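Local coordinates for protein beta-N-acetylhexosaminidase (PDB 4YYF) that probably hydrolyses terminal non-reducing N-acetyl-D-hexosamine residues from N-acetyl-beta-D-hexosaminides, as a member of glycosyl hydrolase family 3, at residues D43-L48 with G346-S351; G285-D290 with G315-L320; P96-V101 with A357-L362; G303-V308 with P328-R333; Q47-G52 with A319-T324. The protein carries 1 engineered substitution. One frame throughout, in Å; residues are numbered along the deposited sequence.

Contact 1 of 5, residues D43-L48 with G346-S351. With NA (sodium ion), chain F.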
# COMPACT_ATOMS: atom_id res chain seq x y z
N ASP A 43 11.12 -3.06 17.91
CA ASP A 43 9.75 -3.50 17.64
C ASP A 43 8.87 -2.37 17.10
O ASP A 43 7.93 -2.62 16.33
CB ASP A 43 9.12 -4.14 18.88
CG ASP A 43 9.80 -5.44 19.28
OD1 ASP A 43 10.58 -5.98 18.47
OD2 ASP A 43 9.56 -5.91 20.41
N LYS A 44 9.16 -1.14 17.52
CA LYS A 44 8.51 0.02 16.92
C LYS A 44 8.86 0.09 15.46
O LYS A 44 8.00 0.35 14.63
CB LYS A 44 8.96 1.32 17.58
CG LYS A 44 8.53 1.49 19.02
CD LYS A 44 8.98 2.86 19.50
CE LYS A 44 8.36 3.21 20.83
NZ LYS A 44 8.66 4.64 21.19
N LEU A 45 10.13 -0.12 15.14
CA LEU A 45 10.59 -0.10 13.74
C LEU A 45 9.98 -1.22 12.91
O LEU A 45 9.56 -1.01 11.75
CB LEU A 45 12.12 -0.14 13.65
CG LEU A 45 12.82 1.11 14.21
CD1 LEU A 45 14.33 0.90 14.36
CD2 LEU A 45 12.53 2.30 13.31
N ALA A 46 9.89 -2.42 13.50
CA ALA A 46 9.33 -3.55 12.76
C ALA A 46 7.85 -3.32 12.43
O ALA A 46 7.33 -3.86 11.45
CB ALA A 46 9.53 -4.87 13.53
N GLN A 47 7.18 -2.52 13.25
CA GLN A 47 5.77 -2.25 13.01
C GLN A 47 5.55 -1.41 11.74
O GLN A 47 4.44 -1.34 11.21
CB GLN A 47 5.17 -1.56 14.25
CG GLN A 47 3.69 -1.30 14.15
CD GLN A 47 2.86 -2.56 13.99
OE1 GLN A 47 1.85 -2.55 13.25
NE2 GLN A 47 3.27 -3.64 14.68
N LEU A 48 6.62 -0.79 11.24
CA LEU A 48 6.54 0.07 10.06
C LEU A 48 6.81 -0.69 8.76
O LEU A 48 6.91 -0.07 7.69
CB LEU A 48 7.54 1.23 10.18
CG LEU A 48 7.48 2.00 11.50
CD1 LEU A 48 8.45 3.18 11.50
CD2 LEU A 48 6.05 2.47 11.79
N GLY A 346 10.63 11.17 15.98
CA GLY A 346 9.28 11.64 15.75
C GLY A 346 8.66 11.00 14.53
O GLY A 346 7.44 10.76 14.48
N ALA A 347 9.48 10.73 13.52
CA ALA A 347 8.97 10.13 12.30
C ALA A 347 8.51 8.71 12.59
O ALA A 347 7.50 8.24 12.06
CB ALA A 347 10.03 10.12 11.22
N VAL A 348 9.27 8.03 13.44
CA VAL A 348 8.96 6.66 13.81
C VAL A 348 7.71 6.61 14.68
O VAL A 348 6.81 5.81 14.43
CB VAL A 348 10.15 6.01 14.54
CG1 VAL A 348 9.75 4.65 15.13
CG2 VAL A 348 11.30 5.84 13.59
N ASP A 349 7.64 7.49 15.67
CA ASP A 349 6.49 7.52 16.58
C ASP A 349 5.19 7.87 15.86
O ASP A 349 4.16 7.23 16.09
CB ASP A 349 6.74 8.47 17.75
CG ASP A 349 7.76 7.94 18.75
OD1 ASP A 349 8.16 6.76 18.65
OD2 ASP A 349 8.17 8.71 19.64
N ALA A 350 5.22 8.88 15.00
CA ALA A 350 4.00 9.28 14.28
C ALA A 350 3.48 8.13 13.42
O ALA A 350 2.27 7.88 13.36
CB ALA A 350 4.24 10.52 13.42
N SER A 351 4.39 7.44 12.75
CA SER A 351 4.03 6.36 11.85
C SER A 351 3.59 5.12 12.62
O SER A 351 2.72 4.37 12.16
CB SER A 351 5.20 6.02 10.92
OG SER A 351 5.39 7.05 9.97
NA NA F . 6.72 8.87 9.97
O HOH W 1 5.31 9.41 8.25
O HOH W 2 8.12 8.05 8.36
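Leu45 and Val348 stand opposite each other with CA atoms 7.0 Å apart, and Leu48 repeats the same spacing against Ser351, so the end of helix 41-46 and the turn after it run beside helix 345-357. Between the backbones lies a layer of branched aliphatic groups. Val348 brings both methyls into it: CG2 touches Leu45 CD2 at 3.8 Å, and CG1 lies 4.1 Å from Leu48 CD1. Each leucine crosses the valine at about a right angle, and such compact, branched side chains fill a narrow seam well. The other methyl of Leu48, CD2, rests on Ser351 CB at 3.8 Å. At one end of the seam Lys44 reaches out with its chain extended beyond CG, and its NZ forms a long, weak salt bridge to Asp349 OD1 at 3.3 Å; NZ also donates to Ala37 O, while Asp349 OD1 accepts from Gln345. Past the layer, sodium is bound by Ala347 O at 2.3 Å, by Ser351 OG and by two waters. Serine suits this place because OG, anti to its own carbonyl carbon (chi1 -71°), meets the ion one helical turn from the carbonyl of Ala347 and is also hydrogen-bonded to Asp317. The apolar layer thus carries the packing, the long ion pair probably adds little strength, and the nearby carboxylate of Asp317 would favour a cation at this site.

Contact 2 of 5, residues G285-D290 with G315-L320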
# COMPACT_ATOMS: atom_id res chain seq x y z
N GLY A 285 -3.93 9.92 7.48
CA GLY A 285 -3.95 8.48 7.61
C GLY A 285 -2.68 7.78 7.15
O GLY A 285 -1.63 8.40 6.93
N LEU A 286 -2.80 6.46 7.00
CA LEU A 286 -1.67 5.60 6.75
C LEU A 286 -1.20 5.68 5.30
O LEU A 286 -2.01 5.63 4.36
CB LEU A 286 -2.06 4.15 7.07
CG LEU A 286 -0.94 3.14 7.22
CD1 LEU A 286 -0.08 3.53 8.42
CD2 LEU A 286 -1.51 1.73 7.39
N VAL A 287 0.11 5.80 5.11
CA VAL A 287 0.68 5.89 3.77
C VAL A 287 1.70 4.78 3.54
O VAL A 287 2.70 4.70 4.26
CB VAL A 287 1.33 7.27 3.53
CG1 VAL A 287 1.89 7.34 2.12
CG2 VAL A 287 0.30 8.40 3.72
N TYR A 288 1.44 3.91 2.56
CA TYR A 288 2.35 2.83 2.19
C TYR A 288 3.25 3.26 1.03
O TYR A 288 2.89 4.17 0.28
CB TYR A 288 1.56 1.61 1.68
CG TYR A 288 0.86 0.77 2.73
CD1 TYR A 288 1.50 -0.32 3.29
CD2 TYR A 288 -0.45 1.04 3.11
CE1 TYR A 288 0.85 -1.13 4.24
CE2 TYR A 288 -1.11 0.24 4.06
CZ TYR A 288 -0.44 -0.83 4.62
OH TYR A 288 -1.05 -1.64 5.55
N THR A 289 4.38 2.58 0.87
CA THR A 289 5.11 2.65 -0.39
C THR A 289 4.71 1.46 -1.26
O THR A 289 4.23 0.45 -0.76
CB THR A 289 6.63 2.53 -0.21
OG1 THR A 289 6.94 1.19 0.23
CG2 THR A 289 7.15 3.55 0.78
N ASP A 290 4.95 1.58 -2.55
CA ASP A 290 4.88 0.44 -3.46
C ASP A 290 6.12 -0.42 -3.16
O ASP A 290 6.98 -0.02 -2.37
CB ASP A 290 4.89 0.95 -4.91
CG ASP A 290 4.34 -0.06 -5.92
OD1 ASP A 290 4.19 -1.26 -5.60
OD2 ASP A 290 4.09 0.35 -7.07
N GLY A 315 8.73 10.22 4.51
CA GLY A 315 7.44 10.41 5.14
C GLY A 315 6.46 9.27 5.03
O GLY A 315 5.32 9.39 5.48
N ALA A 316 6.89 8.14 4.46
CA ALA A 316 6.02 6.97 4.44
C ALA A 316 5.81 6.45 5.86
O ALA A 316 6.70 6.55 6.70
CB ALA A 316 6.61 5.87 3.55
N ASP A 317 4.62 5.91 6.13
CA ASP A 317 4.36 5.28 7.43
C ASP A 317 4.64 3.79 7.36
O ASP A 317 4.78 3.13 8.39
CB ASP A 317 2.89 5.40 7.80
CG ASP A 317 2.43 6.82 7.90
OD1 ASP A 317 3.04 7.58 8.68
OD2 ASP A 317 1.46 7.16 7.19
N ASN A 318 4.67 3.26 6.15
CA ASN A 318 4.80 1.82 6.01
C ASN A 318 5.60 1.44 4.77
O ASN A 318 5.20 1.73 3.65
CB ASN A 318 3.41 1.16 5.97
CG ASN A 318 3.46 -0.31 6.32
OD1 ASN A 318 4.00 -1.13 5.58
ND2 ASN A 318 2.88 -0.66 7.47
N ALA A 319 6.73 0.79 5.00
CA ALA A 319 7.64 0.40 3.92
C ALA A 319 7.36 -1.04 3.55
O ALA A 319 7.46 -1.94 4.40
CB ALA A 319 9.09 0.56 4.36
N LEU A 320 7.02 -1.25 2.28
CA LEU A 320 6.58 -2.54 1.79
C LEU A 320 7.60 -3.11 0.81
O LEU A 320 8.08 -2.40 -0.07
CB LEU A 320 5.23 -2.35 1.08
CG LEU A 320 4.43 -3.46 0.36
CD1 LEU A 320 4.87 -3.68 -1.06
CD2 LEU A 320 4.47 -4.77 1.10
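Ala316 opens the contact with its CB, which packs on Thr289 CG2 at 3.7 Å, a lone methyl fitting against the threonine methyl. Asp317 follows and grips Val287 twice: its OD2 accepts from Val287 N at 2.8 Å through the anti lone pair, and its own N donates to Val287 O at 2.9 Å. OD2 also meets Arg274 in a salt bridge, and OD1 is held by Arg354 and Ser351, company that would favour the charged carboxylate. Asn318 adds a weak N-H bond to the same Val287 O, and its O accepts from Thr289 N at 3.0 Å. Here lies the single bridge, Tyr288 with Asn318, that brings strand 287-289 up to strand 319-321 and closes the ring of strands in the family's TIM barrel. With CG anti to N (chi1 -159°), the amide of Asn318 lies alongside the Tyr288 ring, the planes 43° apart and OD1 3.4 Å from CE1; OD1 accepts from Thr50 and ND2 donates to Asn355. Leu320 N then donates to Thr289 OG1 at 3.2 Å, almost straight at 173°, while that hydroxyl itself donates to Asp290 O. Leu320 CB lies 3.5 Å from Thr289 O, a buried carbonyl oxygen with no hydrogen-bonding partner.

Contact 3 of 5, residues P96-V101 with A357-L362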
# COMPACT_ATOMS: atom_id res chain seq x y z
N PRO A 96 3.47 -6.98 19.71
CA PRO A 96 2.46 -6.36 20.58
C PRO A 96 1.19 -5.90 19.85
O PRO A 96 0.16 -5.76 20.52
CB PRO A 96 3.20 -5.15 21.17
CG PRO A 96 4.13 -4.75 20.07
CD PRO A 96 4.54 -6.02 19.36
N LEU A 97 1.24 -5.66 18.54
CA LEU A 97 0.06 -5.22 17.80
C LEU A 97 -0.51 -6.37 16.96
O LEU A 97 0.21 -7.32 16.64
CB LEU A 97 0.37 -4.02 16.90
CG LEU A 97 0.57 -2.70 17.65
CD1 LEU A 97 1.17 -1.65 16.75
CD2 LEU A 97 -0.79 -2.23 18.17
N PRO A 98 -1.80 -6.29 16.62
CA PRO A 98 -2.35 -7.29 15.70
C PRO A 98 -1.60 -7.28 14.36
O PRO A 98 -1.02 -6.26 13.98
CB PRO A 98 -3.80 -6.83 15.49
CG PRO A 98 -4.14 -6.07 16.74
CD PRO A 98 -2.84 -5.39 17.16
N LEU A 99 -1.63 -8.40 13.65
CA LEU A 99 -0.94 -8.53 12.38
C LEU A 99 -1.81 -8.02 11.24
O LEU A 99 -3.01 -8.32 11.19
CB LEU A 99 -0.60 -10.01 12.12
CG LEU A 99 0.17 -10.37 10.85
CD1 LEU A 99 1.56 -9.74 10.89
CD2 LEU A 99 0.27 -11.91 10.70
N ALA A 100 -1.23 -7.22 10.35
CA ALA A 100 -1.95 -6.81 9.14
C ALA A 100 -1.62 -7.78 8.03
O ALA A 100 -0.46 -8.16 7.85
CB ALA A 100 -1.57 -5.38 8.73
N VAL A 101 -2.63 -8.19 7.28
CA VAL A 101 -2.44 -9.16 6.22
C VAL A 101 -2.95 -8.53 4.93
O VAL A 101 -4.13 -8.27 4.81
CB VAL A 101 -3.23 -10.45 6.51
CG1 VAL A 101 -3.07 -11.46 5.35
CG2 VAL A 101 -2.74 -11.05 7.84
N ALA A 357 -3.44 2.78 14.59
CA ALA A 357 -4.80 3.34 14.53
C ALA A 357 -5.74 2.53 13.64
O ALA A 357 -6.96 2.54 13.83
CB ALA A 357 -4.77 4.80 14.11
N VAL A 358 -5.20 1.81 12.66
CA VAL A 358 -6.07 0.99 11.83
C VAL A 358 -6.17 -0.46 12.30
O VAL A 358 -6.74 -1.29 11.60
CB VAL A 358 -5.68 1.06 10.35
CG1 VAL A 358 -5.93 2.46 9.82
CG2 VAL A 358 -4.22 0.67 10.16
N LYS A 359 -5.63 -0.76 13.48
CA LYS A 359 -5.63 -2.13 14.00
C LYS A 359 -6.38 -2.21 15.31
O LYS A 359 -6.70 -1.19 15.92
CB LYS A 359 -4.20 -2.62 14.21
CG LYS A 359 -3.37 -2.77 12.94
CD LYS A 359 -1.97 -3.26 13.30
CE LYS A 359 -1.19 -3.68 12.07
NZ LYS A 359 0.13 -4.28 12.46
N GLY A 360 -6.63 -3.44 15.76
CA GLY A 360 -7.21 -3.68 17.08
C GLY A 360 -6.24 -3.34 18.20
O GLY A 360 -5.13 -2.87 17.95
N PRO A 361 -6.65 -3.59 19.46
CA PRO A 361 -5.94 -3.14 20.67
C PRO A 361 -4.56 -3.78 20.85
O PRO A 361 -4.29 -4.86 20.31
CB PRO A 361 -6.86 -3.61 21.81
CG PRO A 361 -8.19 -3.91 21.17
CD PRO A 361 -7.87 -4.36 19.78
N LEU A 362 -3.70 -3.11 21.61
CA LEU A 362 -2.41 -3.67 22.00
C LEU A 362 -2.61 -4.97 22.76
O LEU A 362 -3.59 -5.12 23.49
CB LEU A 362 -1.63 -2.70 22.90
CG LEU A 362 -0.76 -1.64 22.25
CD1 LEU A 362 -0.26 -0.64 23.29
CD2 LEU A 362 0.43 -2.28 21.55
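Pro98 meets Gly360 and Pro361 with the CG-CD edge of its ring, and there is no aromatic group on either segment: the flat pieces here are peptide carbonyls. Ring atom CD of Pro98 lies 3.5 Å from Gly360 O and equally close to Pro361 O, while its neighbour CG also approaches the Gly360 carbonyl. Glycine suits this spot because a CB here would run into CD of the following proline, Pro361. The Pro98 carbonyl, in turn, receives Lys359 NZ at 2.7 Å, the nitrogen sitting nearly along the C=O axis at a C=O...N angle of 164°. Extended beyond CG, the lysine runs its methylenes past this oxygen, and CE touches Ala100 CB at 3.8 Å. Its ammonium group has two further acceptors, Gln47 OE1 and Gly69 O, so one long, extended side chain links three other parts of the chain at once. At the other end of the contact the packing is apolar. Leu362 CD2 meets Leu97 CD2 at 3.6 Å, the two side chains lying askew to each other, and also lies 4.0 Å from Pro96 CB. The backbone of Pro96 bonds to Arg363. The segments run in nearly opposite directions, 168° apart end to end. In the fold, residues 357-362 are the tail that leaves helix 345-357 and runs alongside, in the opposite direction to, the lead-in to barrel strand 100-107, whose Ala100 is hydrogen-bonded through its backbone to Gly69 and Ile71 at the start of strand 70-73.

Contact 4 of 5, residues G303-V308 with P328-R333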
# COMPACT_ATOMS: atom_id res chain seq x y z
N GLY A 303 19.55 -0.44 -2.50
CA GLY A 303 19.28 -1.74 -1.92
C GLY A 303 18.10 -1.65 -0.98
O GLY A 303 17.64 -0.54 -0.67
N VAL A 304 17.61 -2.79 -0.50
CA VAL A 304 16.39 -2.77 0.31
C VAL A 304 16.49 -1.91 1.58
O VAL A 304 15.62 -1.07 1.84
CB VAL A 304 15.92 -4.18 0.69
CG1 VAL A 304 14.62 -4.09 1.49
CG2 VAL A 304 15.72 -5.02 -0.54
N ALA A 305 17.54 -2.10 2.37
CA ALA A 305 17.67 -1.35 3.62
C ALA A 305 17.75 0.16 3.37
O ALA A 305 17.11 0.96 4.07
CB ALA A 305 18.86 -1.85 4.43
N ASP A 306 18.53 0.56 2.37
CA ASP A 306 18.66 1.97 2.03
C ASP A 306 17.32 2.54 1.53
O ASP A 306 16.96 3.66 1.89
CB ASP A 306 19.77 2.16 0.98
CG ASP A 306 19.98 3.63 0.59
OD1 ASP A 306 19.61 4.54 1.37
OD2 ASP A 306 20.54 3.86 -0.50
N ALA A 307 16.59 1.76 0.74
CA ALA A 307 15.30 2.20 0.19
C ALA A 307 14.26 2.38 1.29
O ALA A 307 13.48 3.34 1.28
CB ALA A 307 14.79 1.20 -0.83
N VAL A 308 14.24 1.44 2.23
CA VAL A 308 13.32 1.54 3.37
C VAL A 308 13.64 2.76 4.21
O VAL A 308 12.74 3.53 4.58
CB VAL A 308 13.37 0.26 4.23
CG1 VAL A 308 12.64 0.47 5.56
CG2 VAL A 308 12.76 -0.90 3.44
N PRO A 328 16.03 -8.63 9.11
CA PRO A 328 16.98 -8.25 10.17
C PRO A 328 18.02 -7.20 9.74
O PRO A 328 18.39 -6.36 10.56
CB PRO A 328 17.66 -9.57 10.55
CG PRO A 328 17.34 -10.54 9.45
CD PRO A 328 16.05 -10.08 8.82
N ALA A 329 18.46 -7.23 8.48
CA ALA A 329 19.40 -6.22 7.99
C ALA A 329 18.74 -4.85 7.91
O ALA A 329 19.36 -3.81 8.17
CB ALA A 329 19.94 -6.62 6.63
N VAL A 330 17.47 -4.84 7.53
CA VAL A 330 16.71 -3.59 7.45
C VAL A 330 16.55 -2.98 8.84
O VAL A 330 16.82 -1.80 9.05
CB VAL A 330 15.34 -3.80 6.76
CG1 VAL A 330 14.44 -2.58 6.98
CG2 VAL A 330 15.55 -4.04 5.27
N LEU A 331 16.13 -3.79 9.80
CA LEU A 331 15.98 -3.31 11.17
C LEU A 331 17.30 -2.82 11.75
O LEU A 331 17.34 -1.81 12.46
CB LEU A 331 15.38 -4.42 12.05
CG LEU A 331 13.91 -4.74 11.73
CD1 LEU A 331 13.46 -5.97 12.51
CD2 LEU A 331 13.01 -3.54 12.05
N ASP A 332 18.39 -3.52 11.45
CA ASP A 332 19.73 -3.06 11.83
C ASP A 332 20.02 -1.66 11.29
O ASP A 332 20.54 -0.80 12.00
CB ASP A 332 20.81 -4.02 11.32
CG ASP A 332 20.90 -5.28 12.15
OD1 ASP A 332 20.18 -5.38 13.17
OD2 ASP A 332 21.69 -6.17 11.78
N ARG A 333 19.69 -1.44 10.03
CA ARG A 333 20.00 -0.17 9.39
C ARG A 333 19.12 0.94 9.98
O ARG A 333 19.55 2.09 10.12
CB ARG A 333 19.81 -0.27 7.87
CG ARG A 333 20.11 1.01 7.09
CD ARG A 333 21.60 1.38 7.15
NE ARG A 333 21.93 2.61 6.41
CZ ARG A 333 22.02 3.82 6.96
NH1 ARG A 333 21.82 3.97 8.26
NH2 ARG A 333 22.33 4.88 6.22
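Val330 meets Val304 and Val308 with one methyl each, crossing both side chains at about a right angle. Its CG1, anti to the backbone N (chi1 167°), touches Val308 CG1 at 3.8 Å. Its CG2 turns instead to the preceding turn of the other helix, where it lies 3.9 Å from Val304 CG1 and just as near the backbone, 3.8 Å from Ala305 CA. Alanine suits that position: with only a methyl to accommodate, the chains approach to 4.5 Å between Ala305 CA and Val330 CA, the nearest pair across the contact. The Ala305 methyl then packs on Arg333 CB at 3.9 Å, so the arginine uses the base of its chain as an apolar surface. Its guanidinium goes on to a salt bridge with Glu342. No hydrogen bond crosses between the segments. The short helical pieces come within 8.8 Å of each other, axis to axis, at a crossing angle of -47°. Inward of the valines lies Trp321, on which Val304, Val308 and Val330 all rest. Helices 304-314 and 327-340 follow each other along the chain with strand 319-321 between them, and two such helices packed side by side over the intervening strand are characteristic of the outer helical layer of a TIM barrel.

Contact 5 of 5, residues Q47-G52 with A319-T324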
# COMPACT_ATOMS: atom_id res chain seq x y z
N GLN A 47 7.18 -2.52 13.25
CA GLN A 47 5.77 -2.25 13.01
C GLN A 47 5.55 -1.41 11.74
O GLN A 47 4.44 -1.34 11.21
CB GLN A 47 5.17 -1.56 14.25
CG GLN A 47 3.69 -1.30 14.15
CD GLN A 47 2.86 -2.56 13.99
OE1 GLN A 47 1.85 -2.55 13.25
NE2 GLN A 47 3.27 -3.64 14.68
N LEU A 48 6.62 -0.79 11.24
CA LEU A 48 6.54 0.07 10.06
C LEU A 48 6.81 -0.69 8.76
O LEU A 48 6.91 -0.07 7.69
CB LEU A 48 7.54 1.23 10.18
CG LEU A 48 7.48 2.00 11.50
CD1 LEU A 48 8.45 3.18 11.50
CD2 LEU A 48 6.05 2.47 11.79
N LEU A 49 6.98 -2.01 8.85
CA LEU A 49 7.36 -2.82 7.69
C LEU A 49 6.24 -3.78 7.30
O LEU A 49 5.57 -4.34 8.17
CB LEU A 49 8.62 -3.65 8.01
CG LEU A 49 9.80 -2.93 8.67
CD1 LEU A 49 10.93 -3.90 8.95
CD2 LEU A 49 10.28 -1.76 7.80
N THR A 50 6.03 -3.96 6.00
CA THR A 50 5.14 -5.01 5.51
C THR A 50 5.94 -5.86 4.54
O THR A 50 6.57 -5.33 3.62
CB THR A 50 3.90 -4.43 4.80
OG1 THR A 50 3.17 -3.61 5.73
CG2 THR A 50 2.99 -5.57 4.31
N VAL A 51 5.95 -7.18 4.74
CA VAL A 51 6.82 -8.03 3.95
C VAL A 51 6.08 -9.20 3.32
O VAL A 51 5.24 -9.84 3.96
CB VAL A 51 8.03 -8.55 4.77
CG1 VAL A 51 8.98 -7.40 5.09
CG2 VAL A 51 7.57 -9.25 6.05
N GLY A 52 6.38 -9.47 2.06
CA GLY A 52 5.80 -10.61 1.36
C GLY A 52 6.32 -11.91 1.93
O GLY A 52 7.50 -12.00 2.29
N ALA A 319 6.73 0.79 5.00
CA ALA A 319 7.64 0.40 3.92
C ALA A 319 7.36 -1.04 3.55
O ALA A 319 7.46 -1.94 4.40
CB ALA A 319 9.09 0.56 4.36
N LEU A 320 7.02 -1.25 2.28
CA LEU A 320 6.58 -2.54 1.79
C LEU A 320 7.60 -3.11 0.81
O LEU A 320 8.08 -2.40 -0.07
CB LEU A 320 5.23 -2.35 1.08
CG LEU A 320 4.43 -3.46 0.36
CD1 LEU A 320 4.87 -3.68 -1.06
CD2 LEU A 320 4.47 -4.77 1.10
N TRP A 321 7.94 -4.39 0.97
CA TRP A 321 8.70 -5.12 -0.06
C TRP A 321 8.32 -6.60 0.01
O TRP A 321 7.57 -7.00 0.90
CB TRP A 321 10.21 -4.86 0.02
CG TRP A 321 10.99 -5.59 1.09
CD1 TRP A 321 11.76 -6.72 0.93
CD2 TRP A 321 11.12 -5.22 2.48
NE1 TRP A 321 12.35 -7.07 2.13
CE2 TRP A 321 11.97 -6.16 3.09
CE3 TRP A 321 10.59 -4.18 3.25
CZ2 TRP A 321 12.29 -6.11 4.45
CZ3 TRP A 321 10.91 -4.12 4.61
CH2 TRP A 321 11.76 -5.08 5.19
N ILE A 322 8.79 -7.41 -0.93
CA ILE A 322 8.09 -8.68 -1.14
C ILE A 322 8.78 -9.94 -0.64
O ILE A 322 8.35 -11.05 -0.96
CB ILE A 322 7.58 -8.84 -2.61
CG1 ILE A 322 8.74 -8.95 -3.60
CG2 ILE A 322 6.66 -7.67 -2.97
CD1 ILE A 322 8.29 -9.27 -5.02
N THR A 323 9.81 -9.78 0.18
CA THR A 323 10.51 -10.92 0.78
C THR A 323 10.82 -10.66 2.25
O THR A 323 10.90 -9.51 2.68
CB THR A 323 11.83 -11.21 0.03
OG1 THR A 323 12.53 -9.98 -0.13
CG2 THR A 323 11.56 -11.82 -1.35
N THR A 324 11.03 -11.73 3.02
CA THR A 324 11.33 -11.63 4.45
C THR A 324 12.82 -11.67 4.78
O THR A 324 13.21 -11.33 5.90
CB THR A 324 10.70 -12.79 5.23
OG1 THR A 324 11.24 -14.01 4.72
CG2 THR A 324 9.17 -12.79 5.08
O HOH W 3 9.80 -14.36 1.79
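Leu49, Thr50 and Val51 pair with Ala319, Leu320 and Trp321, making strands 49-52 and 319-321 neighbouring parallel staves of the TIM barrel, their axes 4.8 Å apart and their directions differing by 8°. Backbone hydrogen bonds alternate between the strands in the parallel pattern: Ala319 N donates to Leu48 O, Thr50 N to Ala319 O, Trp321 N to Thr50 O, and Gly52 N to Trp321 O at 3.0 Å. CA-H...O contacts fill in between, among them Val51 CA to Trp321 O at 3.3 Å. Gly52 fits the end of the ladder because a residue lacking CB can pass Ile322 O closely. Apolar contacts divide by face. On the face of Thr50 and Leu320, Thr50 turns its methyl CG2 to Leu320 CD2 at 3.6 Å. On the face of Leu49, Val51, Ala319 and Trp321, CG of Trp321 stands between its backbone N and carbonyl carbon (chi1 78°), and the end of the side chain comes nearer strand 49-52. Val51 CG1 sits over one face in a CH-pi contact, 3.6 Å from the centroid of the six-membered ring and 10° off its normal. Leu49 CD2 comes to the ring edge, 4.0 Å from CZ3. The indole NE1 donates to Glu326, and Thr324 OG1 is hydrogen-bonded to Asp58. Beyond the strands, Thr324 N donates to a water at 3.2 Å that gives a weak bond to Gly52 O.

From the N terminus, residues 43-48 first meet 346-351 in contact 1, and the overlapping 47-52 open contact 5 by pairing with 319-324; helix 41-46 and the turn after it are thereby tied to the last helix, and strand 49-52 to the last strand. Residues 96-101 are met by 357-362, tying the lead-in to strand 100-107 to the tail after the last helix, so contact 3 crosses contacts 1 and 5. Late in the chain, contact 2 closes the short loop from 285-290 to 315-320; contact 4, from 303-308 to 328-333, crosses contacts 2 and 5. Both loops lie within the spans of contacts 1 and 3. Contacts 2 and 5 share strand 319-321, while contact 4 packs its flanking helices together.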